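Local coordinates for protein probable aromatic acid decarboxylase (Escherichia coli, PDB 1SBZ) that binds flavin mononucleotide and, as a UbiX-like flavin prenyltransferase, probably makes the prenylated flavin cofactor used by a phenolic acid decarboxylase, at residues I84-S87 with M88-A92; H163-V166 with A167-D171; M148-F151 with Y152-P155. All coordinates share one frame; numbering follows the deposited sequence.

Contact 1 (I84-S87 with M88-A92); sequences IPCS and MKTLA. With FMN (flavin mononucleotide), chain H.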
ATOM      1  N   ILE D  84     -25.843   6.239 -17.476  1.00 17.71           N
ATOM      2  CA  ILE D  84     -25.503   6.508 -18.878  1.00 17.69           C
ATOM      3  C   ILE D  84     -26.016   7.864 -19.407  1.00 17.93           C
ATOM      4  O   ILE D  84     -27.230   8.084 -19.482  1.00 18.30           O
ATOM      5  CB  ILE D  84     -26.002   5.330 -19.773  1.00 18.01           C
ATOM      6  CG1 ILE D  84     -25.619   5.552 -21.237  1.00 17.48           C
ATOM      7  CG2 ILE D  84     -27.524   5.077 -19.575  1.00 17.06           C
ATOM      8  CD1 ILE D  84     -25.916   4.349 -22.131  1.00 17.72           C
ATOM      9  N   PRO D  85     -25.105   8.789 -19.737  1.00 17.42           N
ATOM     10  CA  PRO D  85     -23.676   8.651 -19.438  1.00 17.18           C
ATOM     11  C   PRO D  85     -23.456   8.944 -17.964  1.00 16.78           C
ATOM     12  O   PRO D  85     -24.354   9.488 -17.303  1.00 16.64           O
ATOM     13  CB  PRO D  85     -23.041   9.769 -20.267  1.00 17.44           C
ATOM     14  CG  PRO D  85     -24.112  10.833 -20.313  1.00 17.38           C
ATOM     15  CD  PRO D  85     -25.411  10.068 -20.402  1.00 17.20           C
ATOM     16  N   CYS D  86     -22.280   8.590 -17.459  1.00 16.35           N
ATOM     17  CA  CYS D  86     -21.927   8.861 -16.070  1.00 15.41           C
ATOM     18  C   CYS D  86     -20.850   9.946 -16.028  1.00 14.97           C
ATOM     19  O   CYS D  86     -19.765   9.800 -16.608  1.00 14.96           O
ATOM     20  CB  CYS D  86     -21.461   7.577 -15.370  1.00 15.59           C
ATOM     21  SG  CYS D  86     -21.002   7.790 -13.631  1.00 15.87           S
ATOM     22  N   SER D  87     -21.167  11.048 -15.366  1.00 14.04           N
ATOM     23  CA  SER D  87     -20.236  12.151 -15.220  1.00 13.77           C
ATOM     24  C   SER D  87     -19.187  11.786 -14.171  1.00 13.77           C
ATOM     25  O   SER D  87     -19.371  10.839 -13.394  1.00 12.60           O
ATOM     26  CB  SER D  87     -20.991  13.395 -14.765  1.00 13.84           C
ATOM     27  OG  SER D  87     -21.402  13.232 -13.418  1.00 12.81           O
HETATM   28  N   MSE D  88     -18.114  12.570 -14.135  1.00 14.18           N
HETATM   29  CA  MSE D  88     -17.028  12.380 -13.180  1.00 14.78           C
HETATM   30  C   MSE D  88     -17.455  12.696 -11.760  1.00 14.79           C
HETATM   31  O   MSE D  88     -17.004  12.045 -10.817  1.00 14.78           O
HETATM   32  CB  MSE D  88     -15.799  13.210 -13.579  1.00 15.15           C
HETATM   33  CG  MSE D  88     -15.193  12.812 -14.928  1.00 15.16           C
HETATM   34 SE   MSE D  88     -14.645  10.924 -15.053  1.00 20.93          SE
HETATM   35  CE  MSE D  88     -16.259  10.122 -15.914  1.00 16.48           C
ATOM     36  N   LYS D  89     -18.344  13.676 -11.612  1.00 15.25           N
ATOM     37  CA  LYS D  89     -18.908  14.009 -10.303  1.00 15.60           C
ATOM     38  C   LYS D  89     -19.716  12.832  -9.741  1.00 15.36           C
ATOM     39  O   LYS D  89     -19.554  12.447  -8.579  1.00 15.27           O
ATOM     40  CB  LYS D  89     -19.725  15.323 -10.382  1.00 16.15           C
ATOM     41  CG  LYS D  89     -21.232  15.246 -10.103  1.00 18.34           C
ATOM     42  CD  LYS D  89     -21.530  15.421  -8.643  1.00 20.55           C
ATOM     43  CE  LYS D  89     -22.877  16.053  -8.415  1.00 20.30           C
ATOM     44  NZ  LYS D  89     -24.015  15.096  -8.433  1.00 22.76           N
ATOM     45  N   THR D  90     -20.581  12.254 -10.563  1.00 15.18           N
ATOM     46  CA  THR D  90     -21.393  11.128 -10.121  1.00 15.34           C
ATOM     47  C   THR D  90     -20.525   9.905  -9.823  1.00 15.24           C
ATOM     48  O   THR D  90     -20.711   9.240  -8.805  1.00 15.01           O
ATOM     49  CB  THR D  90     -22.492  10.821 -11.149  1.00 15.30           C
ATOM     50  OG1 THR D  90     -23.513  11.824 -11.047  1.00 14.74           O
ATOM     51  CG2 THR D  90     -23.218   9.537 -10.796  1.00 15.00           C
ATOM     52  N   LEU D  91     -19.575   9.634 -10.712  1.00 15.30           N
ATOM     53  CA  LEU D  91     -18.581   8.575 -10.517  1.00 15.63           C
ATOM     54  C   LEU D  91     -17.859   8.733  -9.171  1.00 15.38           C
ATOM     55  O   LEU D  91     -17.742   7.772  -8.400  1.00 15.91           O
ATOM     56  CB  LEU D  91     -17.576   8.599 -11.679  1.00 15.47           C
ATOM     57  CG  LEU D  91     -16.455   7.561 -11.865  1.00 16.34           C
ATOM     58  CD1 LEU D  91     -15.360   7.747 -10.878  1.00 18.64           C
ATOM     59  CD2 LEU D  91     -16.948   6.139 -11.814  1.00 15.95           C
ATOM     60  N   ALA D  92     -17.390   9.947  -8.900  1.00 15.49           N
ATOM     61  CA  ALA D  92     -16.678  10.266  -7.668  1.00 15.50           C
ATOM     62  C   ALA D  92     -17.544  10.087  -6.427  1.00 15.74           C
ATOM     63  O   ALA D  92     -17.073   9.599  -5.405  1.00 16.14           O
ATOM     64  CB  ALA D  92     -16.136  11.677  -7.728  1.00 15.64           C
TER
HETATM   65  N1  FMN H1404     -18.901  16.419 -16.745  1.00 19.94           N
HETATM   66  C2  FMN H1404     -18.156  15.285 -16.976  1.00 19.80           C
HETATM   67  O2  FMN H1404     -17.670  14.710 -16.009  1.00 19.54           O
HETATM   68  N3  FMN H1404     -17.967  14.824 -18.264  1.00 19.41           N
HETATM   69  C4  FMN H1404     -18.540  15.507 -19.331  1.00 20.13           C
HETATM   70  O4  FMN H1404     -18.583  14.951 -20.433  1.00 19.17           O
HETATM   71  C4A FMN H1404     -19.303  16.664 -19.090  1.00 20.00           C
HETATM   72  N5  FMN H1404     -19.894  17.372 -20.124  1.00 19.99           N
HETATM   73  C5A FMN H1404     -20.650  18.510 -19.857  1.00 19.59           C
HETATM   74  C6  FMN H1404     -21.249  19.218 -20.904  1.00 20.25           C
HETATM   75  C7  FMN H1404     -22.015  20.364 -20.643  1.00 20.58           C
HETATM   76  C7M FMN H1404     -22.934  20.867 -21.728  1.00 22.80           C
HETATM   77  C8  FMN H1404     -22.179  20.803 -19.323  1.00 20.26           C
HETATM   78  C8M FMN H1404     -23.193  21.863 -18.965  1.00 21.90           C
HETATM   79  C9  FMN H1404     -21.581  20.094 -18.287  1.00 19.80           C
HETATM   80  C9A FMN H1404     -20.820  18.948 -18.545  1.00 19.77           C
HETATM   81  N10 FMN H1404     -20.222  18.247 -17.500  1.00 19.67           N
HETATM   82  C10 FMN H1404     -19.472  17.116 -17.779  1.00 19.64           C
HETATM   83  C1' FMN H1404     -20.167  18.855 -16.125  1.00 19.09           C
HETATM   84  C2' FMN H1404     -21.227  18.210 -15.236  1.00 19.54           C
HETATM   85  O2' FMN H1404     -22.497  18.367 -15.835  1.00 20.58           O
HETATM   86  C3' FMN H1404     -21.206  18.766 -13.808  1.00 19.64           C
HETATM   87  O3' FMN H1404     -20.043  18.301 -13.137  1.00 19.41           O
HETATM   88  C4' FMN H1404     -22.462  18.423 -12.997  1.00 18.98           C
HETATM   89  O4' FMN H1404     -22.319  18.830 -11.649  1.00 19.54           O
HETATM   90  C5' FMN H1404     -22.786  16.933 -13.006  1.00 19.18           C
HETATM   91  O5' FMN H1404     -23.810  16.659 -12.064  1.00 19.00           O
HETATM   92  P   FMN H1404     -24.613  15.268 -12.185  1.00 19.44           P
HETATM   93  O1P FMN H1404     -25.485  15.355 -13.422  1.00 20.50           O
HETATM   94  O2P FMN H1404     -25.425  15.116 -10.934  1.00 18.37           O
HETATM   95  O3P FMN H1404     -23.620  14.129 -12.318  1.00 18.94           O

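Contact 2 (H163-V166 with A167-D171); sequences HHVV and ARVLD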
ATOM      1  N   HIS D 163     -25.620   3.406 -31.248  1.00 26.29           N
ATOM      2  CA  HIS D 163     -26.278   2.106 -31.180  1.00 27.01           C
ATOM      3  C   HIS D 163     -25.327   0.963 -30.873  1.00 26.68           C
ATOM      4  O   HIS D 163     -25.714  -0.016 -30.231  1.00 26.52           O
ATOM      5  CB  HIS D 163     -27.095   1.834 -32.445  1.00 27.59           C
ATOM      6  CG  HIS D 163     -28.360   2.631 -32.505  1.00 30.15           C
ATOM      7  ND1 HIS D 163     -29.468   2.321 -31.746  1.00 32.89           N
ATOM      8  CD2 HIS D 163     -28.681   3.749 -33.202  1.00 32.06           C
ATOM      9  CE1 HIS D 163     -30.422   3.206 -31.983  1.00 33.61           C
ATOM     10  NE2 HIS D 163     -29.968   4.084 -32.860  1.00 32.89           N
ATOM     11  N   HIS D 164     -24.085   1.093 -31.326  1.00 26.39           N
ATOM     12  CA  HIS D 164     -23.072   0.104 -31.021  1.00 26.14           C
ATOM     13  C   HIS D 164     -22.709   0.151 -29.539  1.00 25.77           C
ATOM     14  O   HIS D 164     -22.567  -0.888 -28.905  1.00 25.26           O
ATOM     15  CB  HIS D 164     -21.830   0.309 -31.884  1.00 26.52           C
ATOM     16  CG  HIS D 164     -20.805  -0.766 -31.712  1.00 27.71           C
ATOM     17  ND1 HIS D 164     -20.915  -2.001 -32.314  1.00 28.46           N
ATOM     18  CD2 HIS D 164     -19.668  -0.805 -30.978  1.00 29.46           C
ATOM     19  CE1 HIS D 164     -19.879  -2.748 -31.973  1.00 29.83           C
ATOM     20  NE2 HIS D 164     -19.106  -2.046 -31.164  1.00 29.92           N
ATOM     21  N   VAL D 165     -22.554   1.362 -29.002  1.00 25.30           N
ATOM     22  CA  VAL D 165     -22.263   1.553 -27.583  1.00 24.76           C
ATOM     23  C   VAL D 165     -23.393   0.958 -26.754  1.00 24.53           C
ATOM     24  O   VAL D 165     -23.147   0.167 -25.849  1.00 24.65           O
ATOM     25  CB  VAL D 165     -22.053   3.055 -27.224  1.00 24.72           C
ATOM     26  CG1 VAL D 165     -21.983   3.253 -25.719  1.00 24.26           C
ATOM     27  CG2 VAL D 165     -20.788   3.601 -27.891  1.00 24.12           C
ATOM     28  N   VAL D 166     -24.628   1.328 -27.088  1.00 24.53           N
ATOM     29  CA  VAL D 166     -25.818   0.834 -26.401  1.00 24.41           C
ATOM     30  C   VAL D 166     -25.874  -0.700 -26.388  1.00 24.78           C
ATOM     31  O   VAL D 166     -26.102  -1.298 -25.340  1.00 25.04           O
ATOM     32  CB  VAL D 166     -27.119   1.420 -27.009  1.00 24.38           C
ATOM     33  CG1 VAL D 166     -28.345   0.641 -26.534  1.00 24.24           C
ATOM     34  CG2 VAL D 166     -27.257   2.901 -26.665  1.00 23.25           C
ATOM     35  N   ALA D 167     -25.659  -1.323 -27.546  1.00 24.96           N
ATOM     36  CA  ALA D 167     -25.613  -2.791 -27.646  1.00 25.25           C
ATOM     37  C   ALA D 167     -24.584  -3.423 -26.703  1.00 25.36           C
ATOM     38  O   ALA D 167     -24.861  -4.436 -26.064  1.00 25.06           O
ATOM     39  CB  ALA D 167     -25.347  -3.225 -29.081  1.00 24.93           C
ATOM     40  N   ARG D 168     -23.407  -2.808 -26.623  1.00 25.81           N
ATOM     41  CA  ARG D 168     -22.307  -3.328 -25.815  1.00 26.82           C
ATOM     42  C   ARG D 168     -22.523  -3.089 -24.321  1.00 27.12           C
ATOM     43  O   ARG D 168     -22.023  -3.853 -23.491  1.00 27.31           O
ATOM     44  CB  ARG D 168     -20.971  -2.740 -26.282  1.00 26.65           C
ATOM     45  CG  ARG D 168     -20.635  -3.011 -27.765  1.00 28.14           C
ATOM     46  CD  ARG D 168     -19.666  -4.182 -28.038  1.00 29.75           C
ATOM     47  NE  ARG D 168     -19.891  -5.284 -27.110  1.00 30.81           N
ATOM     48  CZ  ARG D 168     -18.988  -5.786 -26.275  1.00 29.34           C
ATOM     49  NH1 ARG D 168     -17.741  -5.337 -26.252  1.00 28.13           N
ATOM     50  NH2 ARG D 168     -19.345  -6.771 -25.470  1.00 29.74           N
ATOM     51  N   VAL D 169     -23.263  -2.029 -23.988  1.00 27.83           N
ATOM     52  CA  VAL D 169     -23.725  -1.801 -22.617  1.00 28.30           C
ATOM     53  C   VAL D 169     -24.750  -2.880 -22.228  1.00 28.88           C
ATOM     54  O   VAL D 169     -24.619  -3.507 -21.174  1.00 29.16           O
ATOM     55  CB  VAL D 169     -24.303  -0.367 -22.416  1.00 28.26           C
ATOM     56  CG1 VAL D 169     -24.877  -0.197 -21.010  1.00 28.11           C
ATOM     57  CG2 VAL D 169     -23.232   0.689 -22.662  1.00 27.89           C
ATOM     58  N   LEU D 170     -25.743  -3.103 -23.094  1.00 29.19           N
ATOM     59  CA  LEU D 170     -26.777  -4.131 -22.889  1.00 29.43           C
ATOM     60  C   LEU D 170     -26.230  -5.549 -22.720  1.00 29.42           C
ATOM     61  O   LEU D 170     -26.781  -6.330 -21.941  1.00 29.33           O
ATOM     62  CB  LEU D 170     -27.786  -4.109 -24.038  1.00 29.51           C
ATOM     63  CG  LEU D 170     -29.090  -3.314 -23.904  1.00 30.57           C
ATOM     64  CD1 LEU D 170     -29.024  -2.215 -22.852  1.00 31.16           C
ATOM     65  CD2 LEU D 170     -29.490  -2.754 -25.265  1.00 30.86           C
ATOM     66  N   ASP D 171     -25.158  -5.873 -23.448  1.00 29.51           N
ATOM     67  CA  ASP D 171     -24.444  -7.146 -23.283  1.00 29.93           C
ATOM     68  C   ASP D 171     -24.159  -7.468 -21.814  1.00 30.17           C
ATOM     69  O   ASP D 171     -24.140  -8.635 -21.424  1.00 29.89           O
ATOM     70  CB  ASP D 171     -23.121  -7.134 -24.057  1.00 30.25           C
ATOM     71  CG  ASP D 171     -23.294  -7.444 -25.535  1.00 30.72           C
ATOM     72  OD1 ASP D 171     -24.407  -7.852 -25.941  1.00 31.38           O
ATOM     73  OD2 ASP D 171     -22.363  -7.319 -26.362  1.00 30.98           O
TER

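Contact 3 (M148-F151 with Y152-P155); sequences MPAF and YNHP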
HETATM    1  N   MSE D 148     -16.661   4.360 -26.136  1.00 19.08           N
HETATM    2  CA  MSE D 148     -15.581   4.389 -27.123  1.00 19.58           C
HETATM    3  C   MSE D 148     -16.041   3.857 -28.487  1.00 19.50           C
HETATM    4  O   MSE D 148     -16.448   2.704 -28.580  1.00 18.90           O
HETATM    5  CB  MSE D 148     -14.432   3.504 -26.638  1.00 19.95           C
HETATM    6  CG  MSE D 148     -13.995   3.768 -25.214  1.00 21.22           C
HETATM    7 SE   MSE D 148     -12.272   4.604 -25.234  1.00 26.14          SE
HETATM    8  CE  MSE D 148     -11.683   4.191 -23.350  1.00 21.33           C
ATOM      9  N   PRO D 149     -15.959   4.681 -29.537  1.00 19.49           N
ATOM     10  CA  PRO D 149     -16.352   4.260 -30.882  1.00 19.63           C
ATOM     11  C   PRO D 149     -15.559   3.086 -31.446  1.00 19.70           C
ATOM     12  O   PRO D 149     -14.356   2.960 -31.197  1.00 19.03           O
ATOM     13  CB  PRO D 149     -16.135   5.519 -31.729  1.00 19.60           C
ATOM     14  CG  PRO D 149     -15.216   6.347 -30.961  1.00 19.99           C
ATOM     15  CD  PRO D 149     -15.534   6.094 -29.515  1.00 19.32           C
ATOM     16  N   ALA D 150     -16.268   2.217 -32.162  1.00 20.20           N
ATOM     17  CA  ALA D 150     -15.682   1.118 -32.911  1.00 20.77           C
ATOM     18  C   ALA D 150     -15.747   1.488 -34.391  1.00 21.38           C
ATOM     19  O   ALA D 150     -16.738   2.063 -34.846  1.00 21.67           O
ATOM     20  CB  ALA D 150     -16.446  -0.163 -32.651  1.00 20.40           C
ATOM     21  N   PHE D 151     -14.689   1.175 -35.134  1.00 21.99           N
ATOM     22  CA  PHE D 151     -14.604   1.538 -36.552  1.00 22.93           C
ATOM     23  C   PHE D 151     -14.533   0.307 -37.471  1.00 23.82           C
ATOM     24  O   PHE D 151     -14.546   0.436 -38.695  1.00 23.77           O
ATOM     25  CB  PHE D 151     -13.397   2.455 -36.807  1.00 22.27           C
ATOM     26  CG  PHE D 151     -13.489   3.788 -36.116  1.00 22.65           C
ATOM     27  CD1 PHE D 151     -13.103   3.930 -34.788  1.00 21.73           C
ATOM     28  CD2 PHE D 151     -13.967   4.903 -36.792  1.00 21.87           C
ATOM     29  CE1 PHE D 151     -13.188   5.170 -34.140  1.00 22.29           C
ATOM     30  CE2 PHE D 151     -14.059   6.144 -36.144  1.00 22.69           C
ATOM     31  CZ  PHE D 151     -13.670   6.273 -34.820  1.00 21.66           C
ATOM     32  N   TYR D 152     -14.457  -0.879 -36.878  1.00 24.85           N
ATOM     33  CA  TYR D 152     -14.296  -2.108 -37.655  1.00 26.35           C
ATOM     34  C   TYR D 152     -15.559  -2.512 -38.415  1.00 27.19           C
ATOM     35  O   TYR D 152     -15.485  -3.261 -39.397  1.00 27.38           O
ATOM     36  CB  TYR D 152     -13.809  -3.257 -36.768  1.00 26.51           C
ATOM     37  CG  TYR D 152     -14.762  -3.664 -35.663  1.00 27.36           C
ATOM     38  CD1 TYR D 152     -14.558  -3.237 -34.349  1.00 27.63           C
ATOM     39  CD2 TYR D 152     -15.851  -4.496 -35.923  1.00 27.80           C
ATOM     40  CE1 TYR D 152     -15.424  -3.617 -33.325  1.00 27.67           C
ATOM     41  CE2 TYR D 152     -16.719  -4.880 -34.906  1.00 28.68           C
ATOM     42  CZ  TYR D 152     -16.499  -4.433 -33.615  1.00 27.44           C
ATOM     43  OH  TYR D 152     -17.356  -4.816 -32.615  1.00 28.58           O
ATOM     44  N   ASN D 153     -16.709  -2.040 -37.936  1.00 28.19           N
ATOM     45  CA  ASN D 153     -18.005  -2.347 -38.549  1.00 29.28           C
ATOM     46  C   ASN D 153     -18.452  -1.234 -39.500  1.00 30.02           C
ATOM     47  O   ASN D 153     -19.613  -1.183 -39.915  1.00 30.30           O
ATOM     48  CB  ASN D 153     -19.061  -2.617 -37.469  1.00 29.23           C
ATOM     49  CG  ASN D 153     -19.050  -1.570 -36.362  1.00 28.92           C
ATOM     50  OD1 ASN D 153     -18.484  -0.491 -36.514  1.00 27.70           O
ATOM     51  ND2 ASN D 153     -19.678  -1.891 -35.243  1.00 29.07           N
ATOM     52  N   HIS D 154     -17.502  -0.356 -39.837  1.00 30.61           N
ATOM     53  CA  HIS D 154     -17.683   0.758 -40.784  1.00 31.36           C
ATOM     54  C   HIS D 154     -18.891   1.658 -40.510  1.00 31.41           C
ATOM     55  O   HIS D 154     -19.815   1.733 -41.329  1.00 31.36           O
ATOM     56  CB  HIS D 154     -17.673   0.248 -42.230  1.00 31.71           C
ATOM     57  CG  HIS D 154     -16.477  -0.586 -42.550  1.00 33.01           C
ATOM     58  ND1 HIS D 154     -16.520  -1.963 -42.594  1.00 35.24           N
ATOM     59  CD2 HIS D 154     -15.192  -0.241 -42.799  1.00 34.16           C
ATOM     60  CE1 HIS D 154     -15.319  -2.431 -42.881  1.00 34.64           C
ATOM     61  NE2 HIS D 154     -14.494  -1.407 -43.006  1.00 35.25           N
ATOM     62  N   PRO D 155     -18.885   2.336 -39.358  1.00 31.32           N
ATOM     63  CA  PRO D 155     -19.923   3.311 -39.041  1.00 31.13           C
ATOM     64  C   PRO D 155     -19.862   4.522 -39.974  1.00 31.25           C
ATOM     65  O   PRO D 155     -18.797   4.852 -40.515  1.00 30.72           O
ATOM     66  CB  PRO D 155     -19.581   3.732 -37.608  1.00 31.00           C
ATOM     67  CG  PRO D 155     -18.123   3.478 -37.489  1.00 31.30           C
ATOM     68  CD  PRO D 155     -17.895   2.218 -38.270  1.00 31.08           C
TER
HETATM   69  O   HOH W   1     -19.609   1.341 -34.424  1.00 29.04           O

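Contact 1 (I84-S87 with M88-A92)
Cys-86 is the first residue of 84-87 to touch the helix that follows. Its SG, anti to the backbone N (chi1 -180°), is carried beneath the first turn and rests 4.0 Å from CG2 of Thr-90 and equally far from CB of Leu-91. The Cys-86 carbonyl oxygen meets the methyl end of Met-88, a selenomethionine whose chain bends back toward the strand end.

Ser-87 stands at the N-cap and uses both its carbonyl oxygen and its hydroxyl. Its carbonyl oxygen takes the Leu-91 N-H in the first helical bond, at 2.9 Å. Its hydroxyl, placed between the backbone N and the carbonyl carbon (chi1 71°), turns back over the helix start and accepts the Thr-90 N-H, OG to N 3.1 Å and nearly straight at 166°. The same OG donates to phosphate oxygen O3P of the flavin mononucleotide at 2.6 Å, so one hydroxyl caps the helix and binds the ligand.

O3P is also bonded by Thr-90 OG1 at 2.6 Å, while Lys-89 curls round to place NZ 2.9 Å from O2P. Met-88 N points instead at the isoalloxazine, 2.9 Å from FMN O2. Thr-90 OG1 is also hydrogen-bonded to OG1 of Thr-8, another residue of the FMN pocket. A phosphate at the N-terminus of a helix following a parallel strand is characteristic of flavin sites in Rossmann-like flavoproteins.

Contact 2 (H163-V166 with A167-D171)
His-164 and Arg-168, one helical turn apart, lie side by side and point the same way. The imidazole swings anti to the backbone N (chi1 -174°), which sends the ring outward from the helix, where one face meets the arginine's aliphatic part. Arg-168 CG sits over that face, 4.1 Å from the ring centroid and displaced toward the rim, a CH-pi contact; CD follows, 3.8 Å from His-164 NE2. The guanidinium plane is turned 63° from the ring, and it is the CG methylene that lies over the face.

Bends at chi2 and chi3 then carry the guanidinium onward. Its principal partner is Glu-113 of a neighbouring subunit, which forms a salt bridge with NH2; within the helix its partner is Asp-171. It meets that carboxylate side-on: NE and NH2 both reach OD2, NH2 at 3.2 Å, with the oxygen in the guanidinium plane and approached on its anti side. Two rather long bonds to one oxygen probably restrain its rotation. The same OD2 also pairs with Arg-182, so this polar end belongs to a network crossing an interface.

Elsewhere on the helix the contacts are apolar. Val-166 CG1 lies alongside Leu-170 CD2 at 3.8 Å, and Val-165 CG1 approaches Val-169 CG2 more loosely. Backbone bonds run regularly from i to i+4, and Leu-170 N to Val-166 O is nearly straight at 170°. Helix 158-170 is the last helix of a Rossmann-like alpha/beta fold, packing through Val-165, Val-169 and Leu-170 on helix 13-24 and through Val-169 on strand 116-121, with Arg-168 at the subunit interface.

Contact 3 (M148-F151 with Y152-P155)
Ala-150 and Tyr-152 touch at the entrance to a type I beta turn that runs from Phe-151 to His-154, in the loop joining strand 143-144 to helix 158-170. The Ala-150 methyl meets the tyrosine ring obliquely, CB to CE1 3.7 Å. Tyr-152 turns back alongside the alanine because its CG sits between the backbone N and the carbonyl carbon (chi1 63°). Asn-153 has a similar first torsion, which brings its amide carbon over one face of the same ring, 4.2 Å above the plane and toward the rim. The tyrosine is thus bordered by an alkyl group and an amide from its own turn.

Phe-151 turns its ring away from the tyrosine. There it meets Pro-155, whose CG stands 4.4 Å from Phe-151 CD2, again obliquely. The proline ring also leans on the backbone before the turn, with CG 3.3 Å from Ala-150 O.

The loop packs against another subunit, not the one that salt-bridges Arg-168; there Arg-122 bonds the carbonyls of Met-148 and Pro-149, Thr-11 OG1 pairs with Phe-151 N, and His-154 NE2 bonds Leu-45 O. Thr-11, Leu-45 and Arg-122 belong to the FMN pocket, consistent with the turn bordering a flavin site at the subunit interface, with the Tyr-152 side chain about 4 Å from a bound FMN. A water donates to Ala-150 O at 3.0 Å and weakly accepts from Asn-153 ND2, which is also hydrogen-bonded to Arg-181 O. The turn is closed by His-154 N bonding Phe-151 O at 3.3 Å, the donor standing 66° above the carbonyl plane.

The three contacts illustrate how a dodecameric flavoprotein shares its cofactor sites. Contact 1 holds one FMN directly at a helix start, whereas contact 3 reaches a flavin site formed with another subunit: the Tyr-152 side chain comes within about 4 Å of a bound FMN. Contact 2 binds no flavin itself; it lies across the chain's centre from contact 1, with nearest atoms about 5 Å apart, and its Arg-168 side chain is about 9 Å from a bound FMN. Contacts 2 and 3 touch through His-164, whose CE1 lies 3.3 Å from Tyr-152 OH, and their centres are about 12 Å apart. Contact 1 touches neither, its centre lying about 18 Å from contact 2's and about 24 Å from contact 3's.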